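Local structure of DegT/DnrJ/EryC1/StrS aminotransferase (Brucella abortus 2308, 4QGR) at residues 49-52 and 53-57; 167-171 and 172-176; 276-279 and 280-283; 264-267 and 268-272; 27-30 and 31-35. The protein binds pyridoxal-5'-phosphate and is probably a transaminase of the DegT/DnrJ/EryC1/StrS family. All coordinates share one frame; numbering follows the deposited sequence. Where two conformers were deposited one is given.

Contact 1 (49-52 and 53-57); sequences KKLG and EYLGV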
loop_
_atom_site.group_PDB
_atom_site.type_symbol
_atom_site.label_atom_id
_atom_site.label_comp_id
_atom_site.label_asym_id
_atom_site.label_seq_id
_atom_site.Cartn_x
_atom_site.Cartn_y
_atom_site.Cartn_z
ATOM N N LYS A 49 9.313 -17.819 -3.964
ATOM C CA LYS A 49 9.639 -19.248 -4.069
ATOM C C LYS A 49 10.243 -19.841 -2.831
ATOM O O LYS A 49 9.832 -20.900 -2.372
ATOM C CB LYS A 49 10.584 -19.495 -5.240
ATOM C CG LYS A 49 9.795 -19.460 -6.502
ATOM C CD LYS A 49 10.636 -19.204 -7.725
ATOM C CE LYS A 49 9.710 -18.743 -8.849
ATOM N NZ LYS A 49 10.469 -18.488 -10.092
ATOM N N LYS A 50 11.217 -19.133 -2.275
ATOM C CA LYS A 50 11.916 -19.608 -1.088
ATOM C C LYS A 50 10.983 -19.606 0.115
ATOM O O LYS A 50 10.956 -20.603 0.866
ATOM C CB LYS A 50 13.184 -18.799 -0.831
ATOM C CG LYS A 50 14.240 -19.108 -1.885
ATOM C CD LYS A 50 15.549 -18.345 -1.718
ATOM C CE LYS A 50 16.598 -18.959 -2.669
ATOM N NZ LYS A 50 17.506 -17.898 -3.206
ATOM N N LEU A 51 10.158 -18.569 0.254
ATOM C CA LEU A 51 9.177 -18.551 1.353
ATOM C C LEU A 51 8.120 -19.652 1.167
ATOM O O LEU A 51 7.742 -20.355 2.119
ATOM C CB LEU A 51 8.481 -17.209 1.489
ATOM C CG LEU A 51 7.570 -17.037 2.705
ATOM C CD1 LEU A 51 8.285 -17.288 4.022
ATOM C CD2 LEU A 51 6.927 -15.646 2.688
ATOM N N GLY A 52 7.720 -19.877 -0.077
ATOM C CA GLY A 52 6.767 -20.967 -0.388
ATOM C C GLY A 52 7.277 -22.341 0.082
ATOM O O GLY A 52 6.544 -23.105 0.704
ATOM N N GLU A 53 8.540 -22.652 -0.184
ATOM C CA GLU A 53 9.094 -23.944 0.255
ATOM C C GLU A 53 9.224 -24.049 1.737
ATOM O O GLU A 53 8.964 -25.087 2.299
ATOM C CB GLU A 53 10.449 -24.198 -0.420
ATOM C CG GLU A 53 10.205 -24.340 -1.909
ATOM C CD GLU A 53 11.146 -25.284 -2.622
ATOM O OE1 GLU A 53 11.746 -26.175 -1.955
ATOM O OE2 GLU A 53 11.248 -25.118 -3.848
ATOM N N TYR A 54 9.563 -22.939 2.380
ATOM C CA TYR A 54 9.660 -22.875 3.833
ATOM C C TYR A 54 8.301 -23.193 4.474
ATOM O O TYR A 54 8.212 -23.940 5.465
ATOM C CB TYR A 54 10.142 -21.469 4.289
ATOM C CG TYR A 54 10.291 -21.362 5.778
ATOM C CD1 TYR A 54 11.303 -22.076 6.465
ATOM C CD2 TYR A 54 9.430 -20.585 6.537
ATOM C CE1 TYR A 54 11.417 -21.989 7.850
ATOM C CE2 TYR A 54 9.562 -20.489 7.902
ATOM C CZ TYR A 54 10.536 -21.213 8.551
ATOM O OH TYR A 54 10.652 -21.125 9.914
ATOM N N LEU A 55 7.247 -22.616 3.909
ATOM C CA LEU A 55 5.928 -22.764 4.494
ATOM C C LEU A 55 5.174 -23.995 3.970
ATOM O O LEU A 55 4.089 -24.299 4.461
ATOM C CB LEU A 55 5.075 -21.535 4.179
ATOM C CG LEU A 55 5.538 -20.202 4.721
ATOM C CD1 LEU A 55 4.628 -19.063 4.254
ATOM C CD2 LEU A 55 5.644 -20.234 6.228
ATOM N N GLY A 56 5.712 -24.630 2.944
ATOM C CA GLY A 56 5.002 -25.712 2.240
ATOM C C GLY A 56 3.740 -25.323 1.527
ATOM O O GLY A 56 2.769 -26.084 1.502
ATOM N N VAL A 57 3.710 -24.148 0.922
ATOM C CA VAL A 57 2.523 -23.733 0.165
ATOM C C VAL A 57 2.964 -23.524 -1.271
ATOM O O VAL A 57 4.104 -23.094 -1.520
ATOM C CB VAL A 57 1.882 -22.445 0.711
ATOM C CG1 VAL A 57 1.527 -22.593 2.183
ATOM C CG2 VAL A 57 2.792 -21.267 0.512
#

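Contact 2 (167-171 and 172-176); sequences IIEDA and AQSIG. With PLP (pyridoxal-5'-phosphate), chain E.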
loop_
_atom_site.group_PDB
_atom_site.type_symbol
_atom_site.label_atom_id
_atom_site.label_comp_id
_atom_site.label_asym_id
_atom_site.label_seq_id
_atom_site.Cartn_x
_atom_site.Cartn_y
_atom_site.Cartn_z
ATOM N N ILE A 167 -12.136 -19.058 4.549
ATOM C CA ILE A 167 -11.270 -18.806 5.687
ATOM C C ILE A 167 -9.994 -18.172 5.243
ATOM O O ILE A 167 -9.256 -18.728 4.420
ATOM C CB ILE A 167 -10.918 -20.094 6.475
ATOM C CG1 ILE A 167 -12.194 -20.717 7.045
ATOM C CG2 ILE A 167 -9.950 -19.796 7.582
ATOM C CD1 ILE A 167 -11.969 -22.083 7.599
ATOM N N ILE A 168 -9.732 -16.995 5.819
ATOM C CA ILE A 168 -8.485 -16.275 5.605
ATOM C C ILE A 168 -7.694 -16.360 6.913
ATOM O O ILE A 168 -8.150 -15.853 7.965
ATOM C CB ILE A 168 -8.704 -14.795 5.279
ATOM C CG1 ILE A 168 -9.541 -14.616 4.016
ATOM C CG2 ILE A 168 -7.337 -14.107 5.182
ATOM C CD1 ILE A 168 -10.109 -13.210 3.849
ATOM N N GLU A 169 -6.536 -16.988 6.863
ATOM C CA GLU A 169 -5.691 -17.080 8.074
ATOM C C GLU A 169 -4.929 -15.759 8.198
ATOM O O GLU A 169 -4.171 -15.431 7.305
ATOM C CB GLU A 169 -4.685 -18.220 7.960
ATOM C CG GLU A 169 -3.614 -18.193 9.057
ATOM C CD GLU A 169 -2.572 -19.274 8.966
ATOM O OE1 GLU A 169 -2.481 -19.867 7.880
ATOM O OE2 GLU A 169 -1.857 -19.535 9.998
ATOM N N ASP A 170 -5.167 -14.980 9.252
ATOM C CA ASP A 170 -4.356 -13.785 9.515
ATOM C C ASP A 170 -3.081 -14.244 10.289
ATOM O O ASP A 170 -3.076 -14.337 11.500
ATOM C CB ASP A 170 -5.122 -12.690 10.234
ATOM C CG ASP A 170 -4.310 -11.415 10.415
ATOM O OD1 ASP A 170 -3.098 -11.428 10.027
ATOM O OD2 ASP A 170 -4.860 -10.408 10.946
ATOM N N ALA A 171 -2.030 -14.519 9.530
ATOM C CA ALA A 171 -0.740 -14.983 10.016
ATOM C C ALA A 171 0.266 -13.799 10.048
ATOM O O ALA A 171 1.494 -13.997 9.943
ATOM C CB ALA A 171 -0.245 -16.106 9.128
ATOM N N ALA A 172 -0.237 -12.577 10.265
ATOM C CA ALA A 172 0.618 -11.403 10.407
ATOM C C ALA A 172 1.704 -11.682 11.416
ATOM O O ALA A 172 2.840 -11.209 11.250
ATOM C CB ALA A 172 -0.184 -10.194 10.856
ATOM N N GLN A 173 1.382 -12.400 12.479
ATOM C CA GLN A 173 2.297 -12.503 13.605
ATOM C C GLN A 173 2.909 -13.858 13.725
ATOM O O GLN A 173 3.613 -14.122 14.712
ATOM C CB GLN A 173 1.560 -12.166 14.908
ATOM C CG GLN A 173 1.138 -10.709 15.006
ATOM C CD GLN A 173 0.346 -10.376 16.270
ATOM O OE1 GLN A 173 0.532 -10.967 17.341
ATOM N NE2 GLN A 173 -0.522 -9.406 16.151
ATOM N N SER A 174 2.660 -14.760 12.766
ATOM C CA SER A 174 2.975 -16.168 13.037
ATOM C C SER A 174 3.867 -16.861 12.005
ATOM O O SER A 174 3.932 -18.075 11.992
ATOM C CB SER A 174 1.691 -16.962 13.165
ATOM O OG SER A 174 0.922 -16.851 11.994
ATOM N N ILE A 175 4.573 -16.125 11.155
ATOM C CA ILE A 175 5.518 -16.805 10.224
ATOM C C ILE A 175 6.676 -17.432 11.017
ATOM O O ILE A 175 7.336 -16.754 11.803
ATOM C CB ILE A 175 5.961 -15.886 9.062
ATOM C CG1 ILE A 175 4.750 -15.454 8.238
ATOM C CG2 ILE A 175 6.992 -16.597 8.168
ATOM C CD1 ILE A 175 3.921 -16.569 7.659
ATOM N N GLY A 176 6.874 -18.749 10.853
ATOM C CA GLY A 176 7.791 -19.514 11.682
ATOM C C GLY A 176 7.088 -20.406 12.638
ATOM O O GLY A 176 7.681 -21.383 13.112
HETATM N N1 PLP E . -3.052 -8.484 11.273
HETATM C C2 PLP E . -2.445 -8.570 12.470
HETATM C C2A PLP E . -2.821 -9.630 13.477
HETATM C C3 PLP E . -1.313 -7.644 12.752
HETATM O O3 PLP E . -0.674 -7.759 13.910
HETATM C C4 PLP E . -1.012 -6.577 11.761
HETATM C C4A PLP E . 0.096 -5.597 11.797
HETATM O O4A PLP E . 1.202 -5.880 12.209
HETATM C C5 PLP E . -1.773 -6.598 10.504
HETATM C C6 PLP E . -2.765 -7.567 10.334
HETATM C C5A PLP E . -1.513 -5.566 9.428
HETATM O O4P PLP E . -0.216 -5.716 8.834
HETATM P P PLP E . 0.579 -4.432 8.281
HETATM O O1P PLP E . 1.718 -4.959 7.411
HETATM O O2P PLP E . -0.408 -3.538 7.576
HETATM O O3P PLP E . 1.119 -3.824 9.586
HETATM O O HOH W 1 -1.098 -13.365 13.333
#

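Contact 3 (276-279 and 280-283); sequences EALK and DVVK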
loop_
_atom_site.group_PDB
_atom_site.type_symbol
_atom_site.label_atom_id
_atom_site.label_comp_id
_atom_site.label_asym_id
_atom_site.label_seq_id
_atom_site.Cartn_x
_atom_site.Cartn_y
_atom_site.Cartn_z
ATOM N N GLU A 276 8.871 -21.508 32.388
ATOM C CA GLU A 276 9.270 -22.324 33.542
ATOM C C GLU A 276 9.627 -21.457 34.747
ATOM O O GLU A 276 9.347 -21.824 35.873
ATOM C CB GLU A 276 10.418 -23.283 33.173
ATOM C CG GLU A 276 9.949 -24.370 32.204
ATOM C CD GLU A 276 8.758 -25.187 32.743
ATOM O OE1 GLU A 276 8.793 -25.613 33.931
ATOM O OE2 GLU A 276 7.769 -25.399 31.993
ATOM N N ALA A 277 10.184 -20.270 34.515
ATOM C CA ALA A 277 10.645 -19.441 35.625
ATOM C C ALA A 277 9.521 -18.599 36.212
ATOM O O ALA A 277 9.606 -18.184 37.375
ATOM C CB ALA A 277 11.791 -18.551 35.169
ATOM N N LEU A 278 8.482 -18.327 35.419
ATOM C CA LEU A 278 7.444 -17.358 35.819
ATOM C C LEU A 278 6.085 -17.945 36.164
ATOM O O LEU A 278 5.228 -17.242 36.695
ATOM C CB LEU A 278 7.265 -16.306 34.700
ATOM C CG LEU A 278 8.459 -15.356 34.523
ATOM C CD1 LEU A 278 8.286 -14.530 33.262
ATOM C CD2 LEU A 278 8.638 -14.462 35.739
ATOM N N LYS A 279 5.871 -19.219 35.850
ATOM C CA LYS A 279 4.554 -19.808 35.933
ATOM C C LYS A 279 3.900 -19.764 37.320
ATOM O O LYS A 279 2.668 -19.800 37.414
ATOM C CB LYS A 279 4.583 -21.263 35.441
ATOM C CG LYS A 279 5.415 -22.194 36.269
ATOM C CD LYS A 279 5.500 -23.545 35.574
ATOM C CE LYS A 279 6.495 -24.449 36.286
ATOM N NZ LYS A 279 6.588 -25.757 35.574
ATOM N N ASP A 280 4.699 -19.678 38.367
ATOM C CA ASP A 280 4.151 -19.608 39.719
ATOM C C ASP A 280 3.798 -18.215 40.231
ATOM O O ASP A 280 3.199 -18.103 41.302
ATOM C CB ASP A 280 5.113 -20.272 40.712
ATOM C CG ASP A 280 6.460 -19.595 40.778
ATOM O OD1 ASP A 280 7.031 -19.135 39.740
ATOM O OD2 ASP A 280 6.992 -19.516 41.884
ATOM N N VAL A 281 4.194 -17.155 39.522
ATOM C CA VAL A 281 3.879 -15.790 39.940
ATOM C C VAL A 281 2.982 -15.030 38.941
ATOM O O VAL A 281 2.341 -14.060 39.320
ATOM C CB VAL A 281 5.145 -14.946 40.205
ATOM C CG1 VAL A 281 5.869 -15.422 41.451
ATOM C CG2 VAL A 281 6.089 -14.936 39.002
ATOM N N VAL A 282 2.965 -15.438 37.668
ATOM C CA VAL A 282 2.079 -14.840 36.689
ATOM C C VAL A 282 1.528 -15.935 35.775
ATOM O O VAL A 282 2.006 -17.053 35.793
ATOM C CB VAL A 282 2.774 -13.764 35.809
ATOM C CG1 VAL A 282 3.151 -12.542 36.638
ATOM C CG2 VAL A 282 3.972 -14.318 35.060
ATOM N N LYS A 283 0.536 -15.585 34.969
ATOM C CA LYS A 283 -0.026 -16.514 34.031
ATOM C C LYS A 283 0.810 -16.480 32.766
ATOM O O LYS A 283 0.975 -15.431 32.162
ATOM C CB LYS A 283 -1.483 -16.167 33.776
ATOM C CG LYS A 283 -2.213 -17.069 32.808
ATOM C CD LYS A 283 -3.727 -16.880 32.970
ATOM C CE LYS A 283 -4.534 -17.856 32.144
ATOM N NZ LYS A 283 -4.111 -17.785 30.738
#

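Contact 4 (264-267 and 268-272); sequences MEAR and DRIAR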
loop_
_atom_site.group_PDB
_atom_site.type_symbol
_atom_site.label_atom_id
_atom_site.label_comp_id
_atom_site.label_asym_id
_atom_site.label_seq_id
_atom_site.Cartn_x
_atom_site.Cartn_y
_atom_site.Cartn_z
ATOM N N MET A 264 13.752 -19.006 15.117
ATOM C CA MET A 264 12.604 -19.747 15.704
ATOM C C MET A 264 13.035 -20.730 16.795
ATOM O O MET A 264 12.377 -20.838 17.850
ATOM C CB MET A 264 11.789 -20.454 14.617
ATOM C CG MET A 264 10.982 -19.457 13.801
ATOM S SD MET A 264 9.681 -18.677 14.782
ATOM C CE MET A 264 9.697 -16.987 14.227
ATOM N N GLU A 265 14.173 -21.386 16.600
ATOM C CA GLU A 265 14.699 -22.230 17.679
ATOM C C GLU A 265 15.003 -21.389 18.899
ATOM O O GLU A 265 14.715 -21.796 20.042
ATOM C CB GLU A 265 15.930 -23.028 17.208
ATOM C CG GLU A 265 15.588 -23.964 16.053
ATOM C CD GLU A 265 16.817 -24.574 15.375
ATOM O OE1 GLU A 265 17.959 -24.316 15.821
ATOM O OE2 GLU A 265 16.636 -25.327 14.388
ATOM N N ALA A 266 15.614 -20.226 18.677
ATOM C CA ALA A 266 15.970 -19.337 19.755
ATOM C C ALA A 266 14.743 -18.831 20.492
ATOM O O ALA A 266 14.702 -18.824 21.704
ATOM C CB ALA A 266 16.794 -18.151 19.233
ATOM N N ARG A 267 13.735 -18.407 19.741
ATOM C CA ARG A 267 12.501 -17.912 20.351
ATOM C C ARG A 267 11.859 -19.001 21.235
ATOM O O ARG A 267 11.455 -18.726 22.354
ATOM C CB ARG A 267 11.542 -17.443 19.281
ATOM C CG ARG A 267 11.944 -16.186 18.532
ATOM C CD ARG A 267 11.137 -15.970 17.235
ATOM N NE ARG A 267 11.456 -14.687 16.608
ATOM C CZ ARG A 267 10.969 -13.493 16.987
ATOM N NH1 ARG A 267 10.056 -13.398 17.937
ATOM N NH2 ARG A 267 11.380 -12.386 16.386
ATOM N N ASP A 268 11.825 -20.233 20.738
ATOM C CA ASP A 268 11.229 -21.347 21.479
ATOM C C ASP A 268 11.973 -21.542 22.788
ATOM O O ASP A 268 11.358 -21.698 23.876
ATOM C CB ASP A 268 11.289 -22.629 20.635
ATOM C CG ASP A 268 10.595 -23.798 21.308
ATOM O OD1 ASP A 268 9.357 -23.840 21.266
ATOM O OD2 ASP A 268 11.309 -24.642 21.894
ATOM N N ARG A 269 13.300 -21.507 22.697
ATOM C CA ARG A 269 14.167 -21.676 23.892
ATOM C C ARG A 269 13.917 -20.564 24.921
ATOM O O ARG A 269 13.731 -20.812 26.097
ATOM C CB ARG A 269 15.640 -21.733 23.481
ATOM C CG ARG A 269 16.615 -21.511 24.609
ATOM C CD ARG A 269 18.045 -21.550 24.081
ATOM N NE ARG A 269 18.354 -20.514 23.089
ATOM C CZ ARG A 269 18.579 -19.240 23.366
ATOM N NH1 ARG A 269 18.451 -18.767 24.596
ATOM N NH2 ARG A 269 18.881 -18.414 22.389
ATOM N N ILE A 270 13.846 -19.332 24.450
ATOM C CA ILE A 270 13.634 -18.173 25.298
ATOM C C ILE A 270 12.252 -18.187 25.973
ATOM O O ILE A 270 12.135 -17.951 27.185
ATOM C CB ILE A 270 13.873 -16.878 24.470
ATOM C CG1 ILE A 270 15.380 -16.802 24.130
ATOM C CG2 ILE A 270 13.406 -15.648 25.235
ATOM C CD1 ILE A 270 15.695 -15.883 22.951
ATOM N N ALA A 271 11.212 -18.501 25.191
ATOM C CA ALA A 271 9.841 -18.561 25.709
ATOM C C ALA A 271 9.709 -19.624 26.753
ATOM O O ALA A 271 9.044 -19.410 27.748
ATOM C CB ALA A 271 8.847 -18.816 24.603
ATOM N N ARG A 272 10.319 -20.788 26.517
ATOM C CA ARG A 272 10.227 -21.898 27.484
ATOM C C ARG A 272 10.914 -21.530 28.786
ATOM O O ARG A 272 10.437 -21.857 29.866
ATOM C CB ARG A 272 10.790 -23.201 26.886
ATOM C CG ARG A 272 9.848 -23.796 25.839
ATOM C CD ARG A 272 10.370 -25.095 25.212
ATOM N NE ARG A 272 9.475 -25.581 24.149
ATOM C CZ ARG A 272 8.342 -26.272 24.353
ATOM N NH1 ARG A 272 7.920 -26.566 25.579
ATOM N NH2 ARG A 272 7.602 -26.662 23.315
#

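Contact 5 (27-30 and 31-35); sequences AAIS and KVVAE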
loop_
_atom_site.group_PDB
_atom_site.type_symbol
_atom_site.label_atom_id
_atom_site.label_comp_id
_atom_site.label_asym_id
_atom_site.label_seq_id
_atom_site.Cartn_x
_atom_site.Cartn_y
_atom_site.Cartn_z
ATOM N N ALA A 27 24.952 -5.818 0.948
ATOM C CA ALA A 27 25.148 -6.293 -0.427
ATOM C C ALA A 27 23.830 -6.492 -1.149
ATOM O O ALA A 27 23.717 -6.171 -2.342
ATOM C CB ALA A 27 25.950 -7.570 -0.466
ATOM N N ALA A 28 22.846 -7.031 -0.437
ATOM C CA ALA A 28 21.524 -7.330 -1.060
ATOM C C ALA A 28 20.870 -6.023 -1.489
ATOM O O ALA A 28 20.339 -5.924 -2.584
ATOM C CB ALA A 28 20.648 -8.112 -0.091
ATOM N N ILE A 29 20.969 -5.010 -0.623
ATOM C CA ILE A 29 20.404 -3.701 -0.880
ATOM C C ILE A 29 21.182 -3.030 -2.011
ATOM O O ILE A 29 20.595 -2.496 -2.939
ATOM C CB ILE A 29 20.406 -2.844 0.424
ATOM C CG1 ILE A 29 19.350 -3.377 1.402
ATOM C CG2 ILE A 29 20.083 -1.412 0.099
ATOM C CD1 ILE A 29 19.483 -2.787 2.789
ATOM N N SER A 30 22.512 -3.078 -1.964
ATOM C CA SER A 30 23.318 -2.448 -2.996
ATOM C C SER A 30 23.067 -3.049 -4.373
ATOM O O SER A 30 23.088 -2.332 -5.375
ATOM C CB SER A 30 24.794 -2.519 -2.626
ATOM O OG SER A 30 24.981 -1.713 -1.490
ATOM N N LYS A 31 22.836 -4.359 -4.422
ATOM C CA LYS A 31 22.573 -5.046 -5.691
ATOM C C LYS A 31 21.290 -4.514 -6.311
ATOM O O LYS A 31 21.235 -4.250 -7.511
ATOM C CB LYS A 31 22.453 -6.560 -5.484
ATOM C CG LYS A 31 22.096 -7.365 -6.731
ATOM C CD LYS A 31 21.850 -8.854 -6.410
ATOM C CE LYS A 31 21.370 -9.654 -7.638
ATOM N NZ LYS A 31 19.956 -9.372 -8.096
ATOM N N VAL A 32 20.239 -4.358 -5.495
ATOM C CA VAL A 32 18.978 -3.834 -6.000
ATOM C C VAL A 32 19.144 -2.392 -6.483
ATOM O O VAL A 32 18.666 -2.003 -7.573
ATOM C CB VAL A 32 17.863 -3.931 -4.935
ATOM C CG1 VAL A 32 16.650 -3.118 -5.319
ATOM C CG2 VAL A 32 17.478 -5.397 -4.703
ATOM N N VAL A 33 19.770 -1.575 -5.652
ATOM C CA VAL A 33 20.014 -0.177 -6.005
ATOM C C VAL A 33 20.698 -0.071 -7.393
ATOM O O VAL A 33 20.235 0.703 -8.267
ATOM C CB VAL A 33 20.809 0.556 -4.912
ATOM C CG1 VAL A 33 21.307 1.919 -5.420
ATOM C CG2 VAL A 33 19.934 0.731 -3.667
ATOM N N ALA A 34 21.734 -0.878 -7.607
ATOM C CA ALA A 34 22.538 -0.838 -8.830
ATOM C C ALA A 34 21.779 -1.338 -10.060
ATOM O O ALA A 34 21.935 -0.790 -11.156
ATOM C CB ALA A 34 23.820 -1.643 -8.647
ATOM N N GLU A 35 20.938 -2.348 -9.868
ATOM C CA GLU A 35 20.325 -3.061 -10.981
ATOM C C GLU A 35 19.145 -2.321 -11.594
ATOM O O GLU A 35 18.842 -2.503 -12.761
ATOM C CB GLU A 35 19.960 -4.490 -10.573
ATOM C CG GLU A 35 21.187 -5.400 -10.473
ATOM C CD GLU A 35 20.866 -6.882 -10.267
ATOM O OE1 GLU A 35 19.698 -7.235 -9.913
ATOM O OE2 GLU A 35 21.827 -7.687 -10.483
#

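Contact 1 (49-52 and 53-57)
With CG swung opposite its own nitrogen (chi1 -173°), Leu51 lies alongside the last helical turn, while Leu55 takes the other common setting (chi1 -63°) and reaches back toward it. The two branched ends meet at an angle, Leu51 CG lying 3.9 Å from Leu55 CD1. The ring of Tyr54 stands next to them and is approached obliquely by Leu51 CD1, 4.3 Å from Tyr54 CD2. Beneath these side chains the alpha-helical ladder runs on through Glu53, Tyr54 and Leu55, including Leu55 N to Leu51 O at 2.9 Å. The helix then stops in a Schellman motif. Gly56, with positive phi (64°), is the C-prime residue; Val57 N bonds back to Gly52 O at 3.0 Å, and Gly56 N makes a weak bond to Glu53 O. A left-handed backbone at this position is one that glycine adopts easily, and the turn it makes brings Val57 CG2 to 4.1 Å from Gly52 CA. Phe211 of strand 208-212 meets Leu51 and Leu55 of helix 42-55 and also Val57 just beyond it. Next to it runs helix 247-278, where Leu257 touches Leu51, Leu260 touches Tyr54, and Glu261 is hydrogen-bonded to the tyrosine hydroxyl.

Contact 2 (167-171 and 172-176)
Asp170, the last residue of strand 166-170, and Ala172, two residues on, both meet the cofactor. The carboxylate of Asp170 has OD2 2.7 Å from N1 of pyridoxal phosphate, an approach that in this class of enzymes usually favours a protonated pyridine nitrogen; OD2 is also hydrogen-bonded to Thr95 OG1. Its other oxygen looks back along the chain: Ala172 N donates to Asp170 OD1 at 3.1 Å, arriving on the anti side and 27° out of the carboxylate plane, so the backbone restrains the group that faces N1. Ala172 CB lies over one face of the pyridine ring, 3.2 Å from C2. Gln173 is extended beyond CG and delivers NE2 to the phenolic O3 at 2.8 Å in a nearly straight bond, while its OE1 is fixed by Phe147 N. Ala172 and Gln173 are the central residues of a type I beta turn from Ala171 to Ser174, closed by Ser174 N to Ala171 O at 3.1 Å. A water links Asp170 O with Gln173 N. Ser174 OG abuts Ala171 CB at 3.2 Å and is hydrogen-bonded to Asp145. Strand 166-170 runs between strands 190-194 and 137-141 of the mixed central sheet; Leu70 of helix 68-76 packs on Asp170, and Ser194 of the neighbouring strand touches Ala172.

Contact 3 (276-279 and 280-283)
The C-terminal end of the long helix 247-278 passes here into a loop, and Leu278 is the residue whose carbonyl and side chain the turning chain folds back on. Its carbonyl oxygen accepts two backbone bonds: Val282 N, four residues on, comes almost straight on at 3.1 Å, whereas Val281 N, at 3.0 Å, lies 46° out of the carbonyl plane. The side chain of Leu278 is shared between the same two valines. CB of Leu278 meets Val282 CG2 at 3.9 Å; against Val281 the two side chains run obliquely, Leu278 CD2 4.2 Å from Val281 CG2. In both valines CG2 sits between the backbone nitrogen and carbonyl carbon (chi1 -70° in Val281), and this setting brings the methyl back over Leu278. Ile374 of helix 364-377 packs on both Leu278 and Val282. Lys279 stretches out beyond CG so that NZ reaches Glu276 OE1 at 2.8 Å, on the syn side of the carboxylate, in a salt bridge between residues three apart. Asp280 is paired elsewhere, with Arg375 of helix 364-377. Leu278 and Val282 are thus buried against Ile374 while Glu276, Lys279 and Asp280 are exposed, and the one Leu278 oxygen satisfies two amides as the chain leaves the helix.

Contact 4 (264-267 and 268-272)
Ala266 is met by two side chains from the following turn. Ile270 lays CG1 close against the backbone, 3.2 Å from Ala266 O, with its terminal CD1 4.5 Å from Ala266 CB. Arg269 folds back at chi3 (62°) after leaving the backbone with CG opposite its nitrogen, and this bend carries NH2 to 3.8 Å from Ala266 CB; the flat guanidinium then has Ala266 O over one face, displaced toward the rim. That same oxygen is already engaged, receiving Ile270 N at 2.9 Å nearly head-on. Backbone bonds also join Asp268 N to Met264 O, Arg269 N to Glu265 O and Ala271 N to Arg267 O, the regular i to i+4 ladder of the long helix 247-278. Farther along, Asp268 and Arg272 form a salt bridge spaced by one turn: Arg272 NE lies 3.1 Å from Asp268 OD2, on the syn side of the carboxylate, and the oxygen sits within 4° of the guanidinium plane. A second, weak bond runs from the same NE to Asp268 OD1. Leu287 of a loop touches both members of this pair. Trp295 packs on Ala271, Pro200 on Met264, and Gln367 NE2 from helix 364-377 takes up the carbonyl of Ile270.

Contact 5 (27-30 and 31-35)
Regular alpha-helical backbone runs from Ala27 to Glu35, with Val33 N meeting Ile29 O at 3.0 Å almost in line and Ala34 N meeting Ser30 O at the same length. The rung between Val32 N and Ala28 O is weak, stretched to 3.3 Å. On one flank Ile29 and Val33 stand one turn apart, their CG2 methyls touching at 4.3 Å. Val33 holds CG1 opposite its own nitrogen (chi1 168°), and CG2 then falls against the backbone, 3.4 Å from Ile29 O. This flank of helix 22-35 belongs to the dimer interface: Ile29 packs on Val33 of the second subunit, and Arg18 of that subunit lies against Val33 and Ala34. Within the chain Ile29 also touches Val252 of helix 247-278, and Val32 meets Thr247, Ile248 and Ala251 of that helix, its CG2 sitting 3.6 Å from Ala28 O. The polar side carries a salt bridge. Lys31 runs extended until chi4 (-72°) turns its end toward Glu35, and NZ reaches Glu35 OE1 at 2.8 Å from above the carboxylate plane. Lys31 NZ has a second anionic partner in Glu43 of helix 42-55, so the ammonium group ties two successive helices.

From the N terminus the five contacts come in series as 5, 1, 2, 4 and 3; each is local, between consecutive segments, so none closes a long loop, and none nests in or crosses another. Contact 5 lies at the subunit boundary on helix 22-35, and contact 1 ends the next helix, with nearest atoms about 10 Å apart. Contact 2, at the cofactor, touches contact 1 through Ile175 CD1 and Leu55 CD1, 4.3 Å apart. Met264 of contact 4 touches both, with its CE 3.4 Å from Ile175 O and its CG 4.2 Å from Tyr54 OH. Contact 3 finishes helix 247-278, the element that also holds contact 4 and runs past helices 22-35 and 42-55.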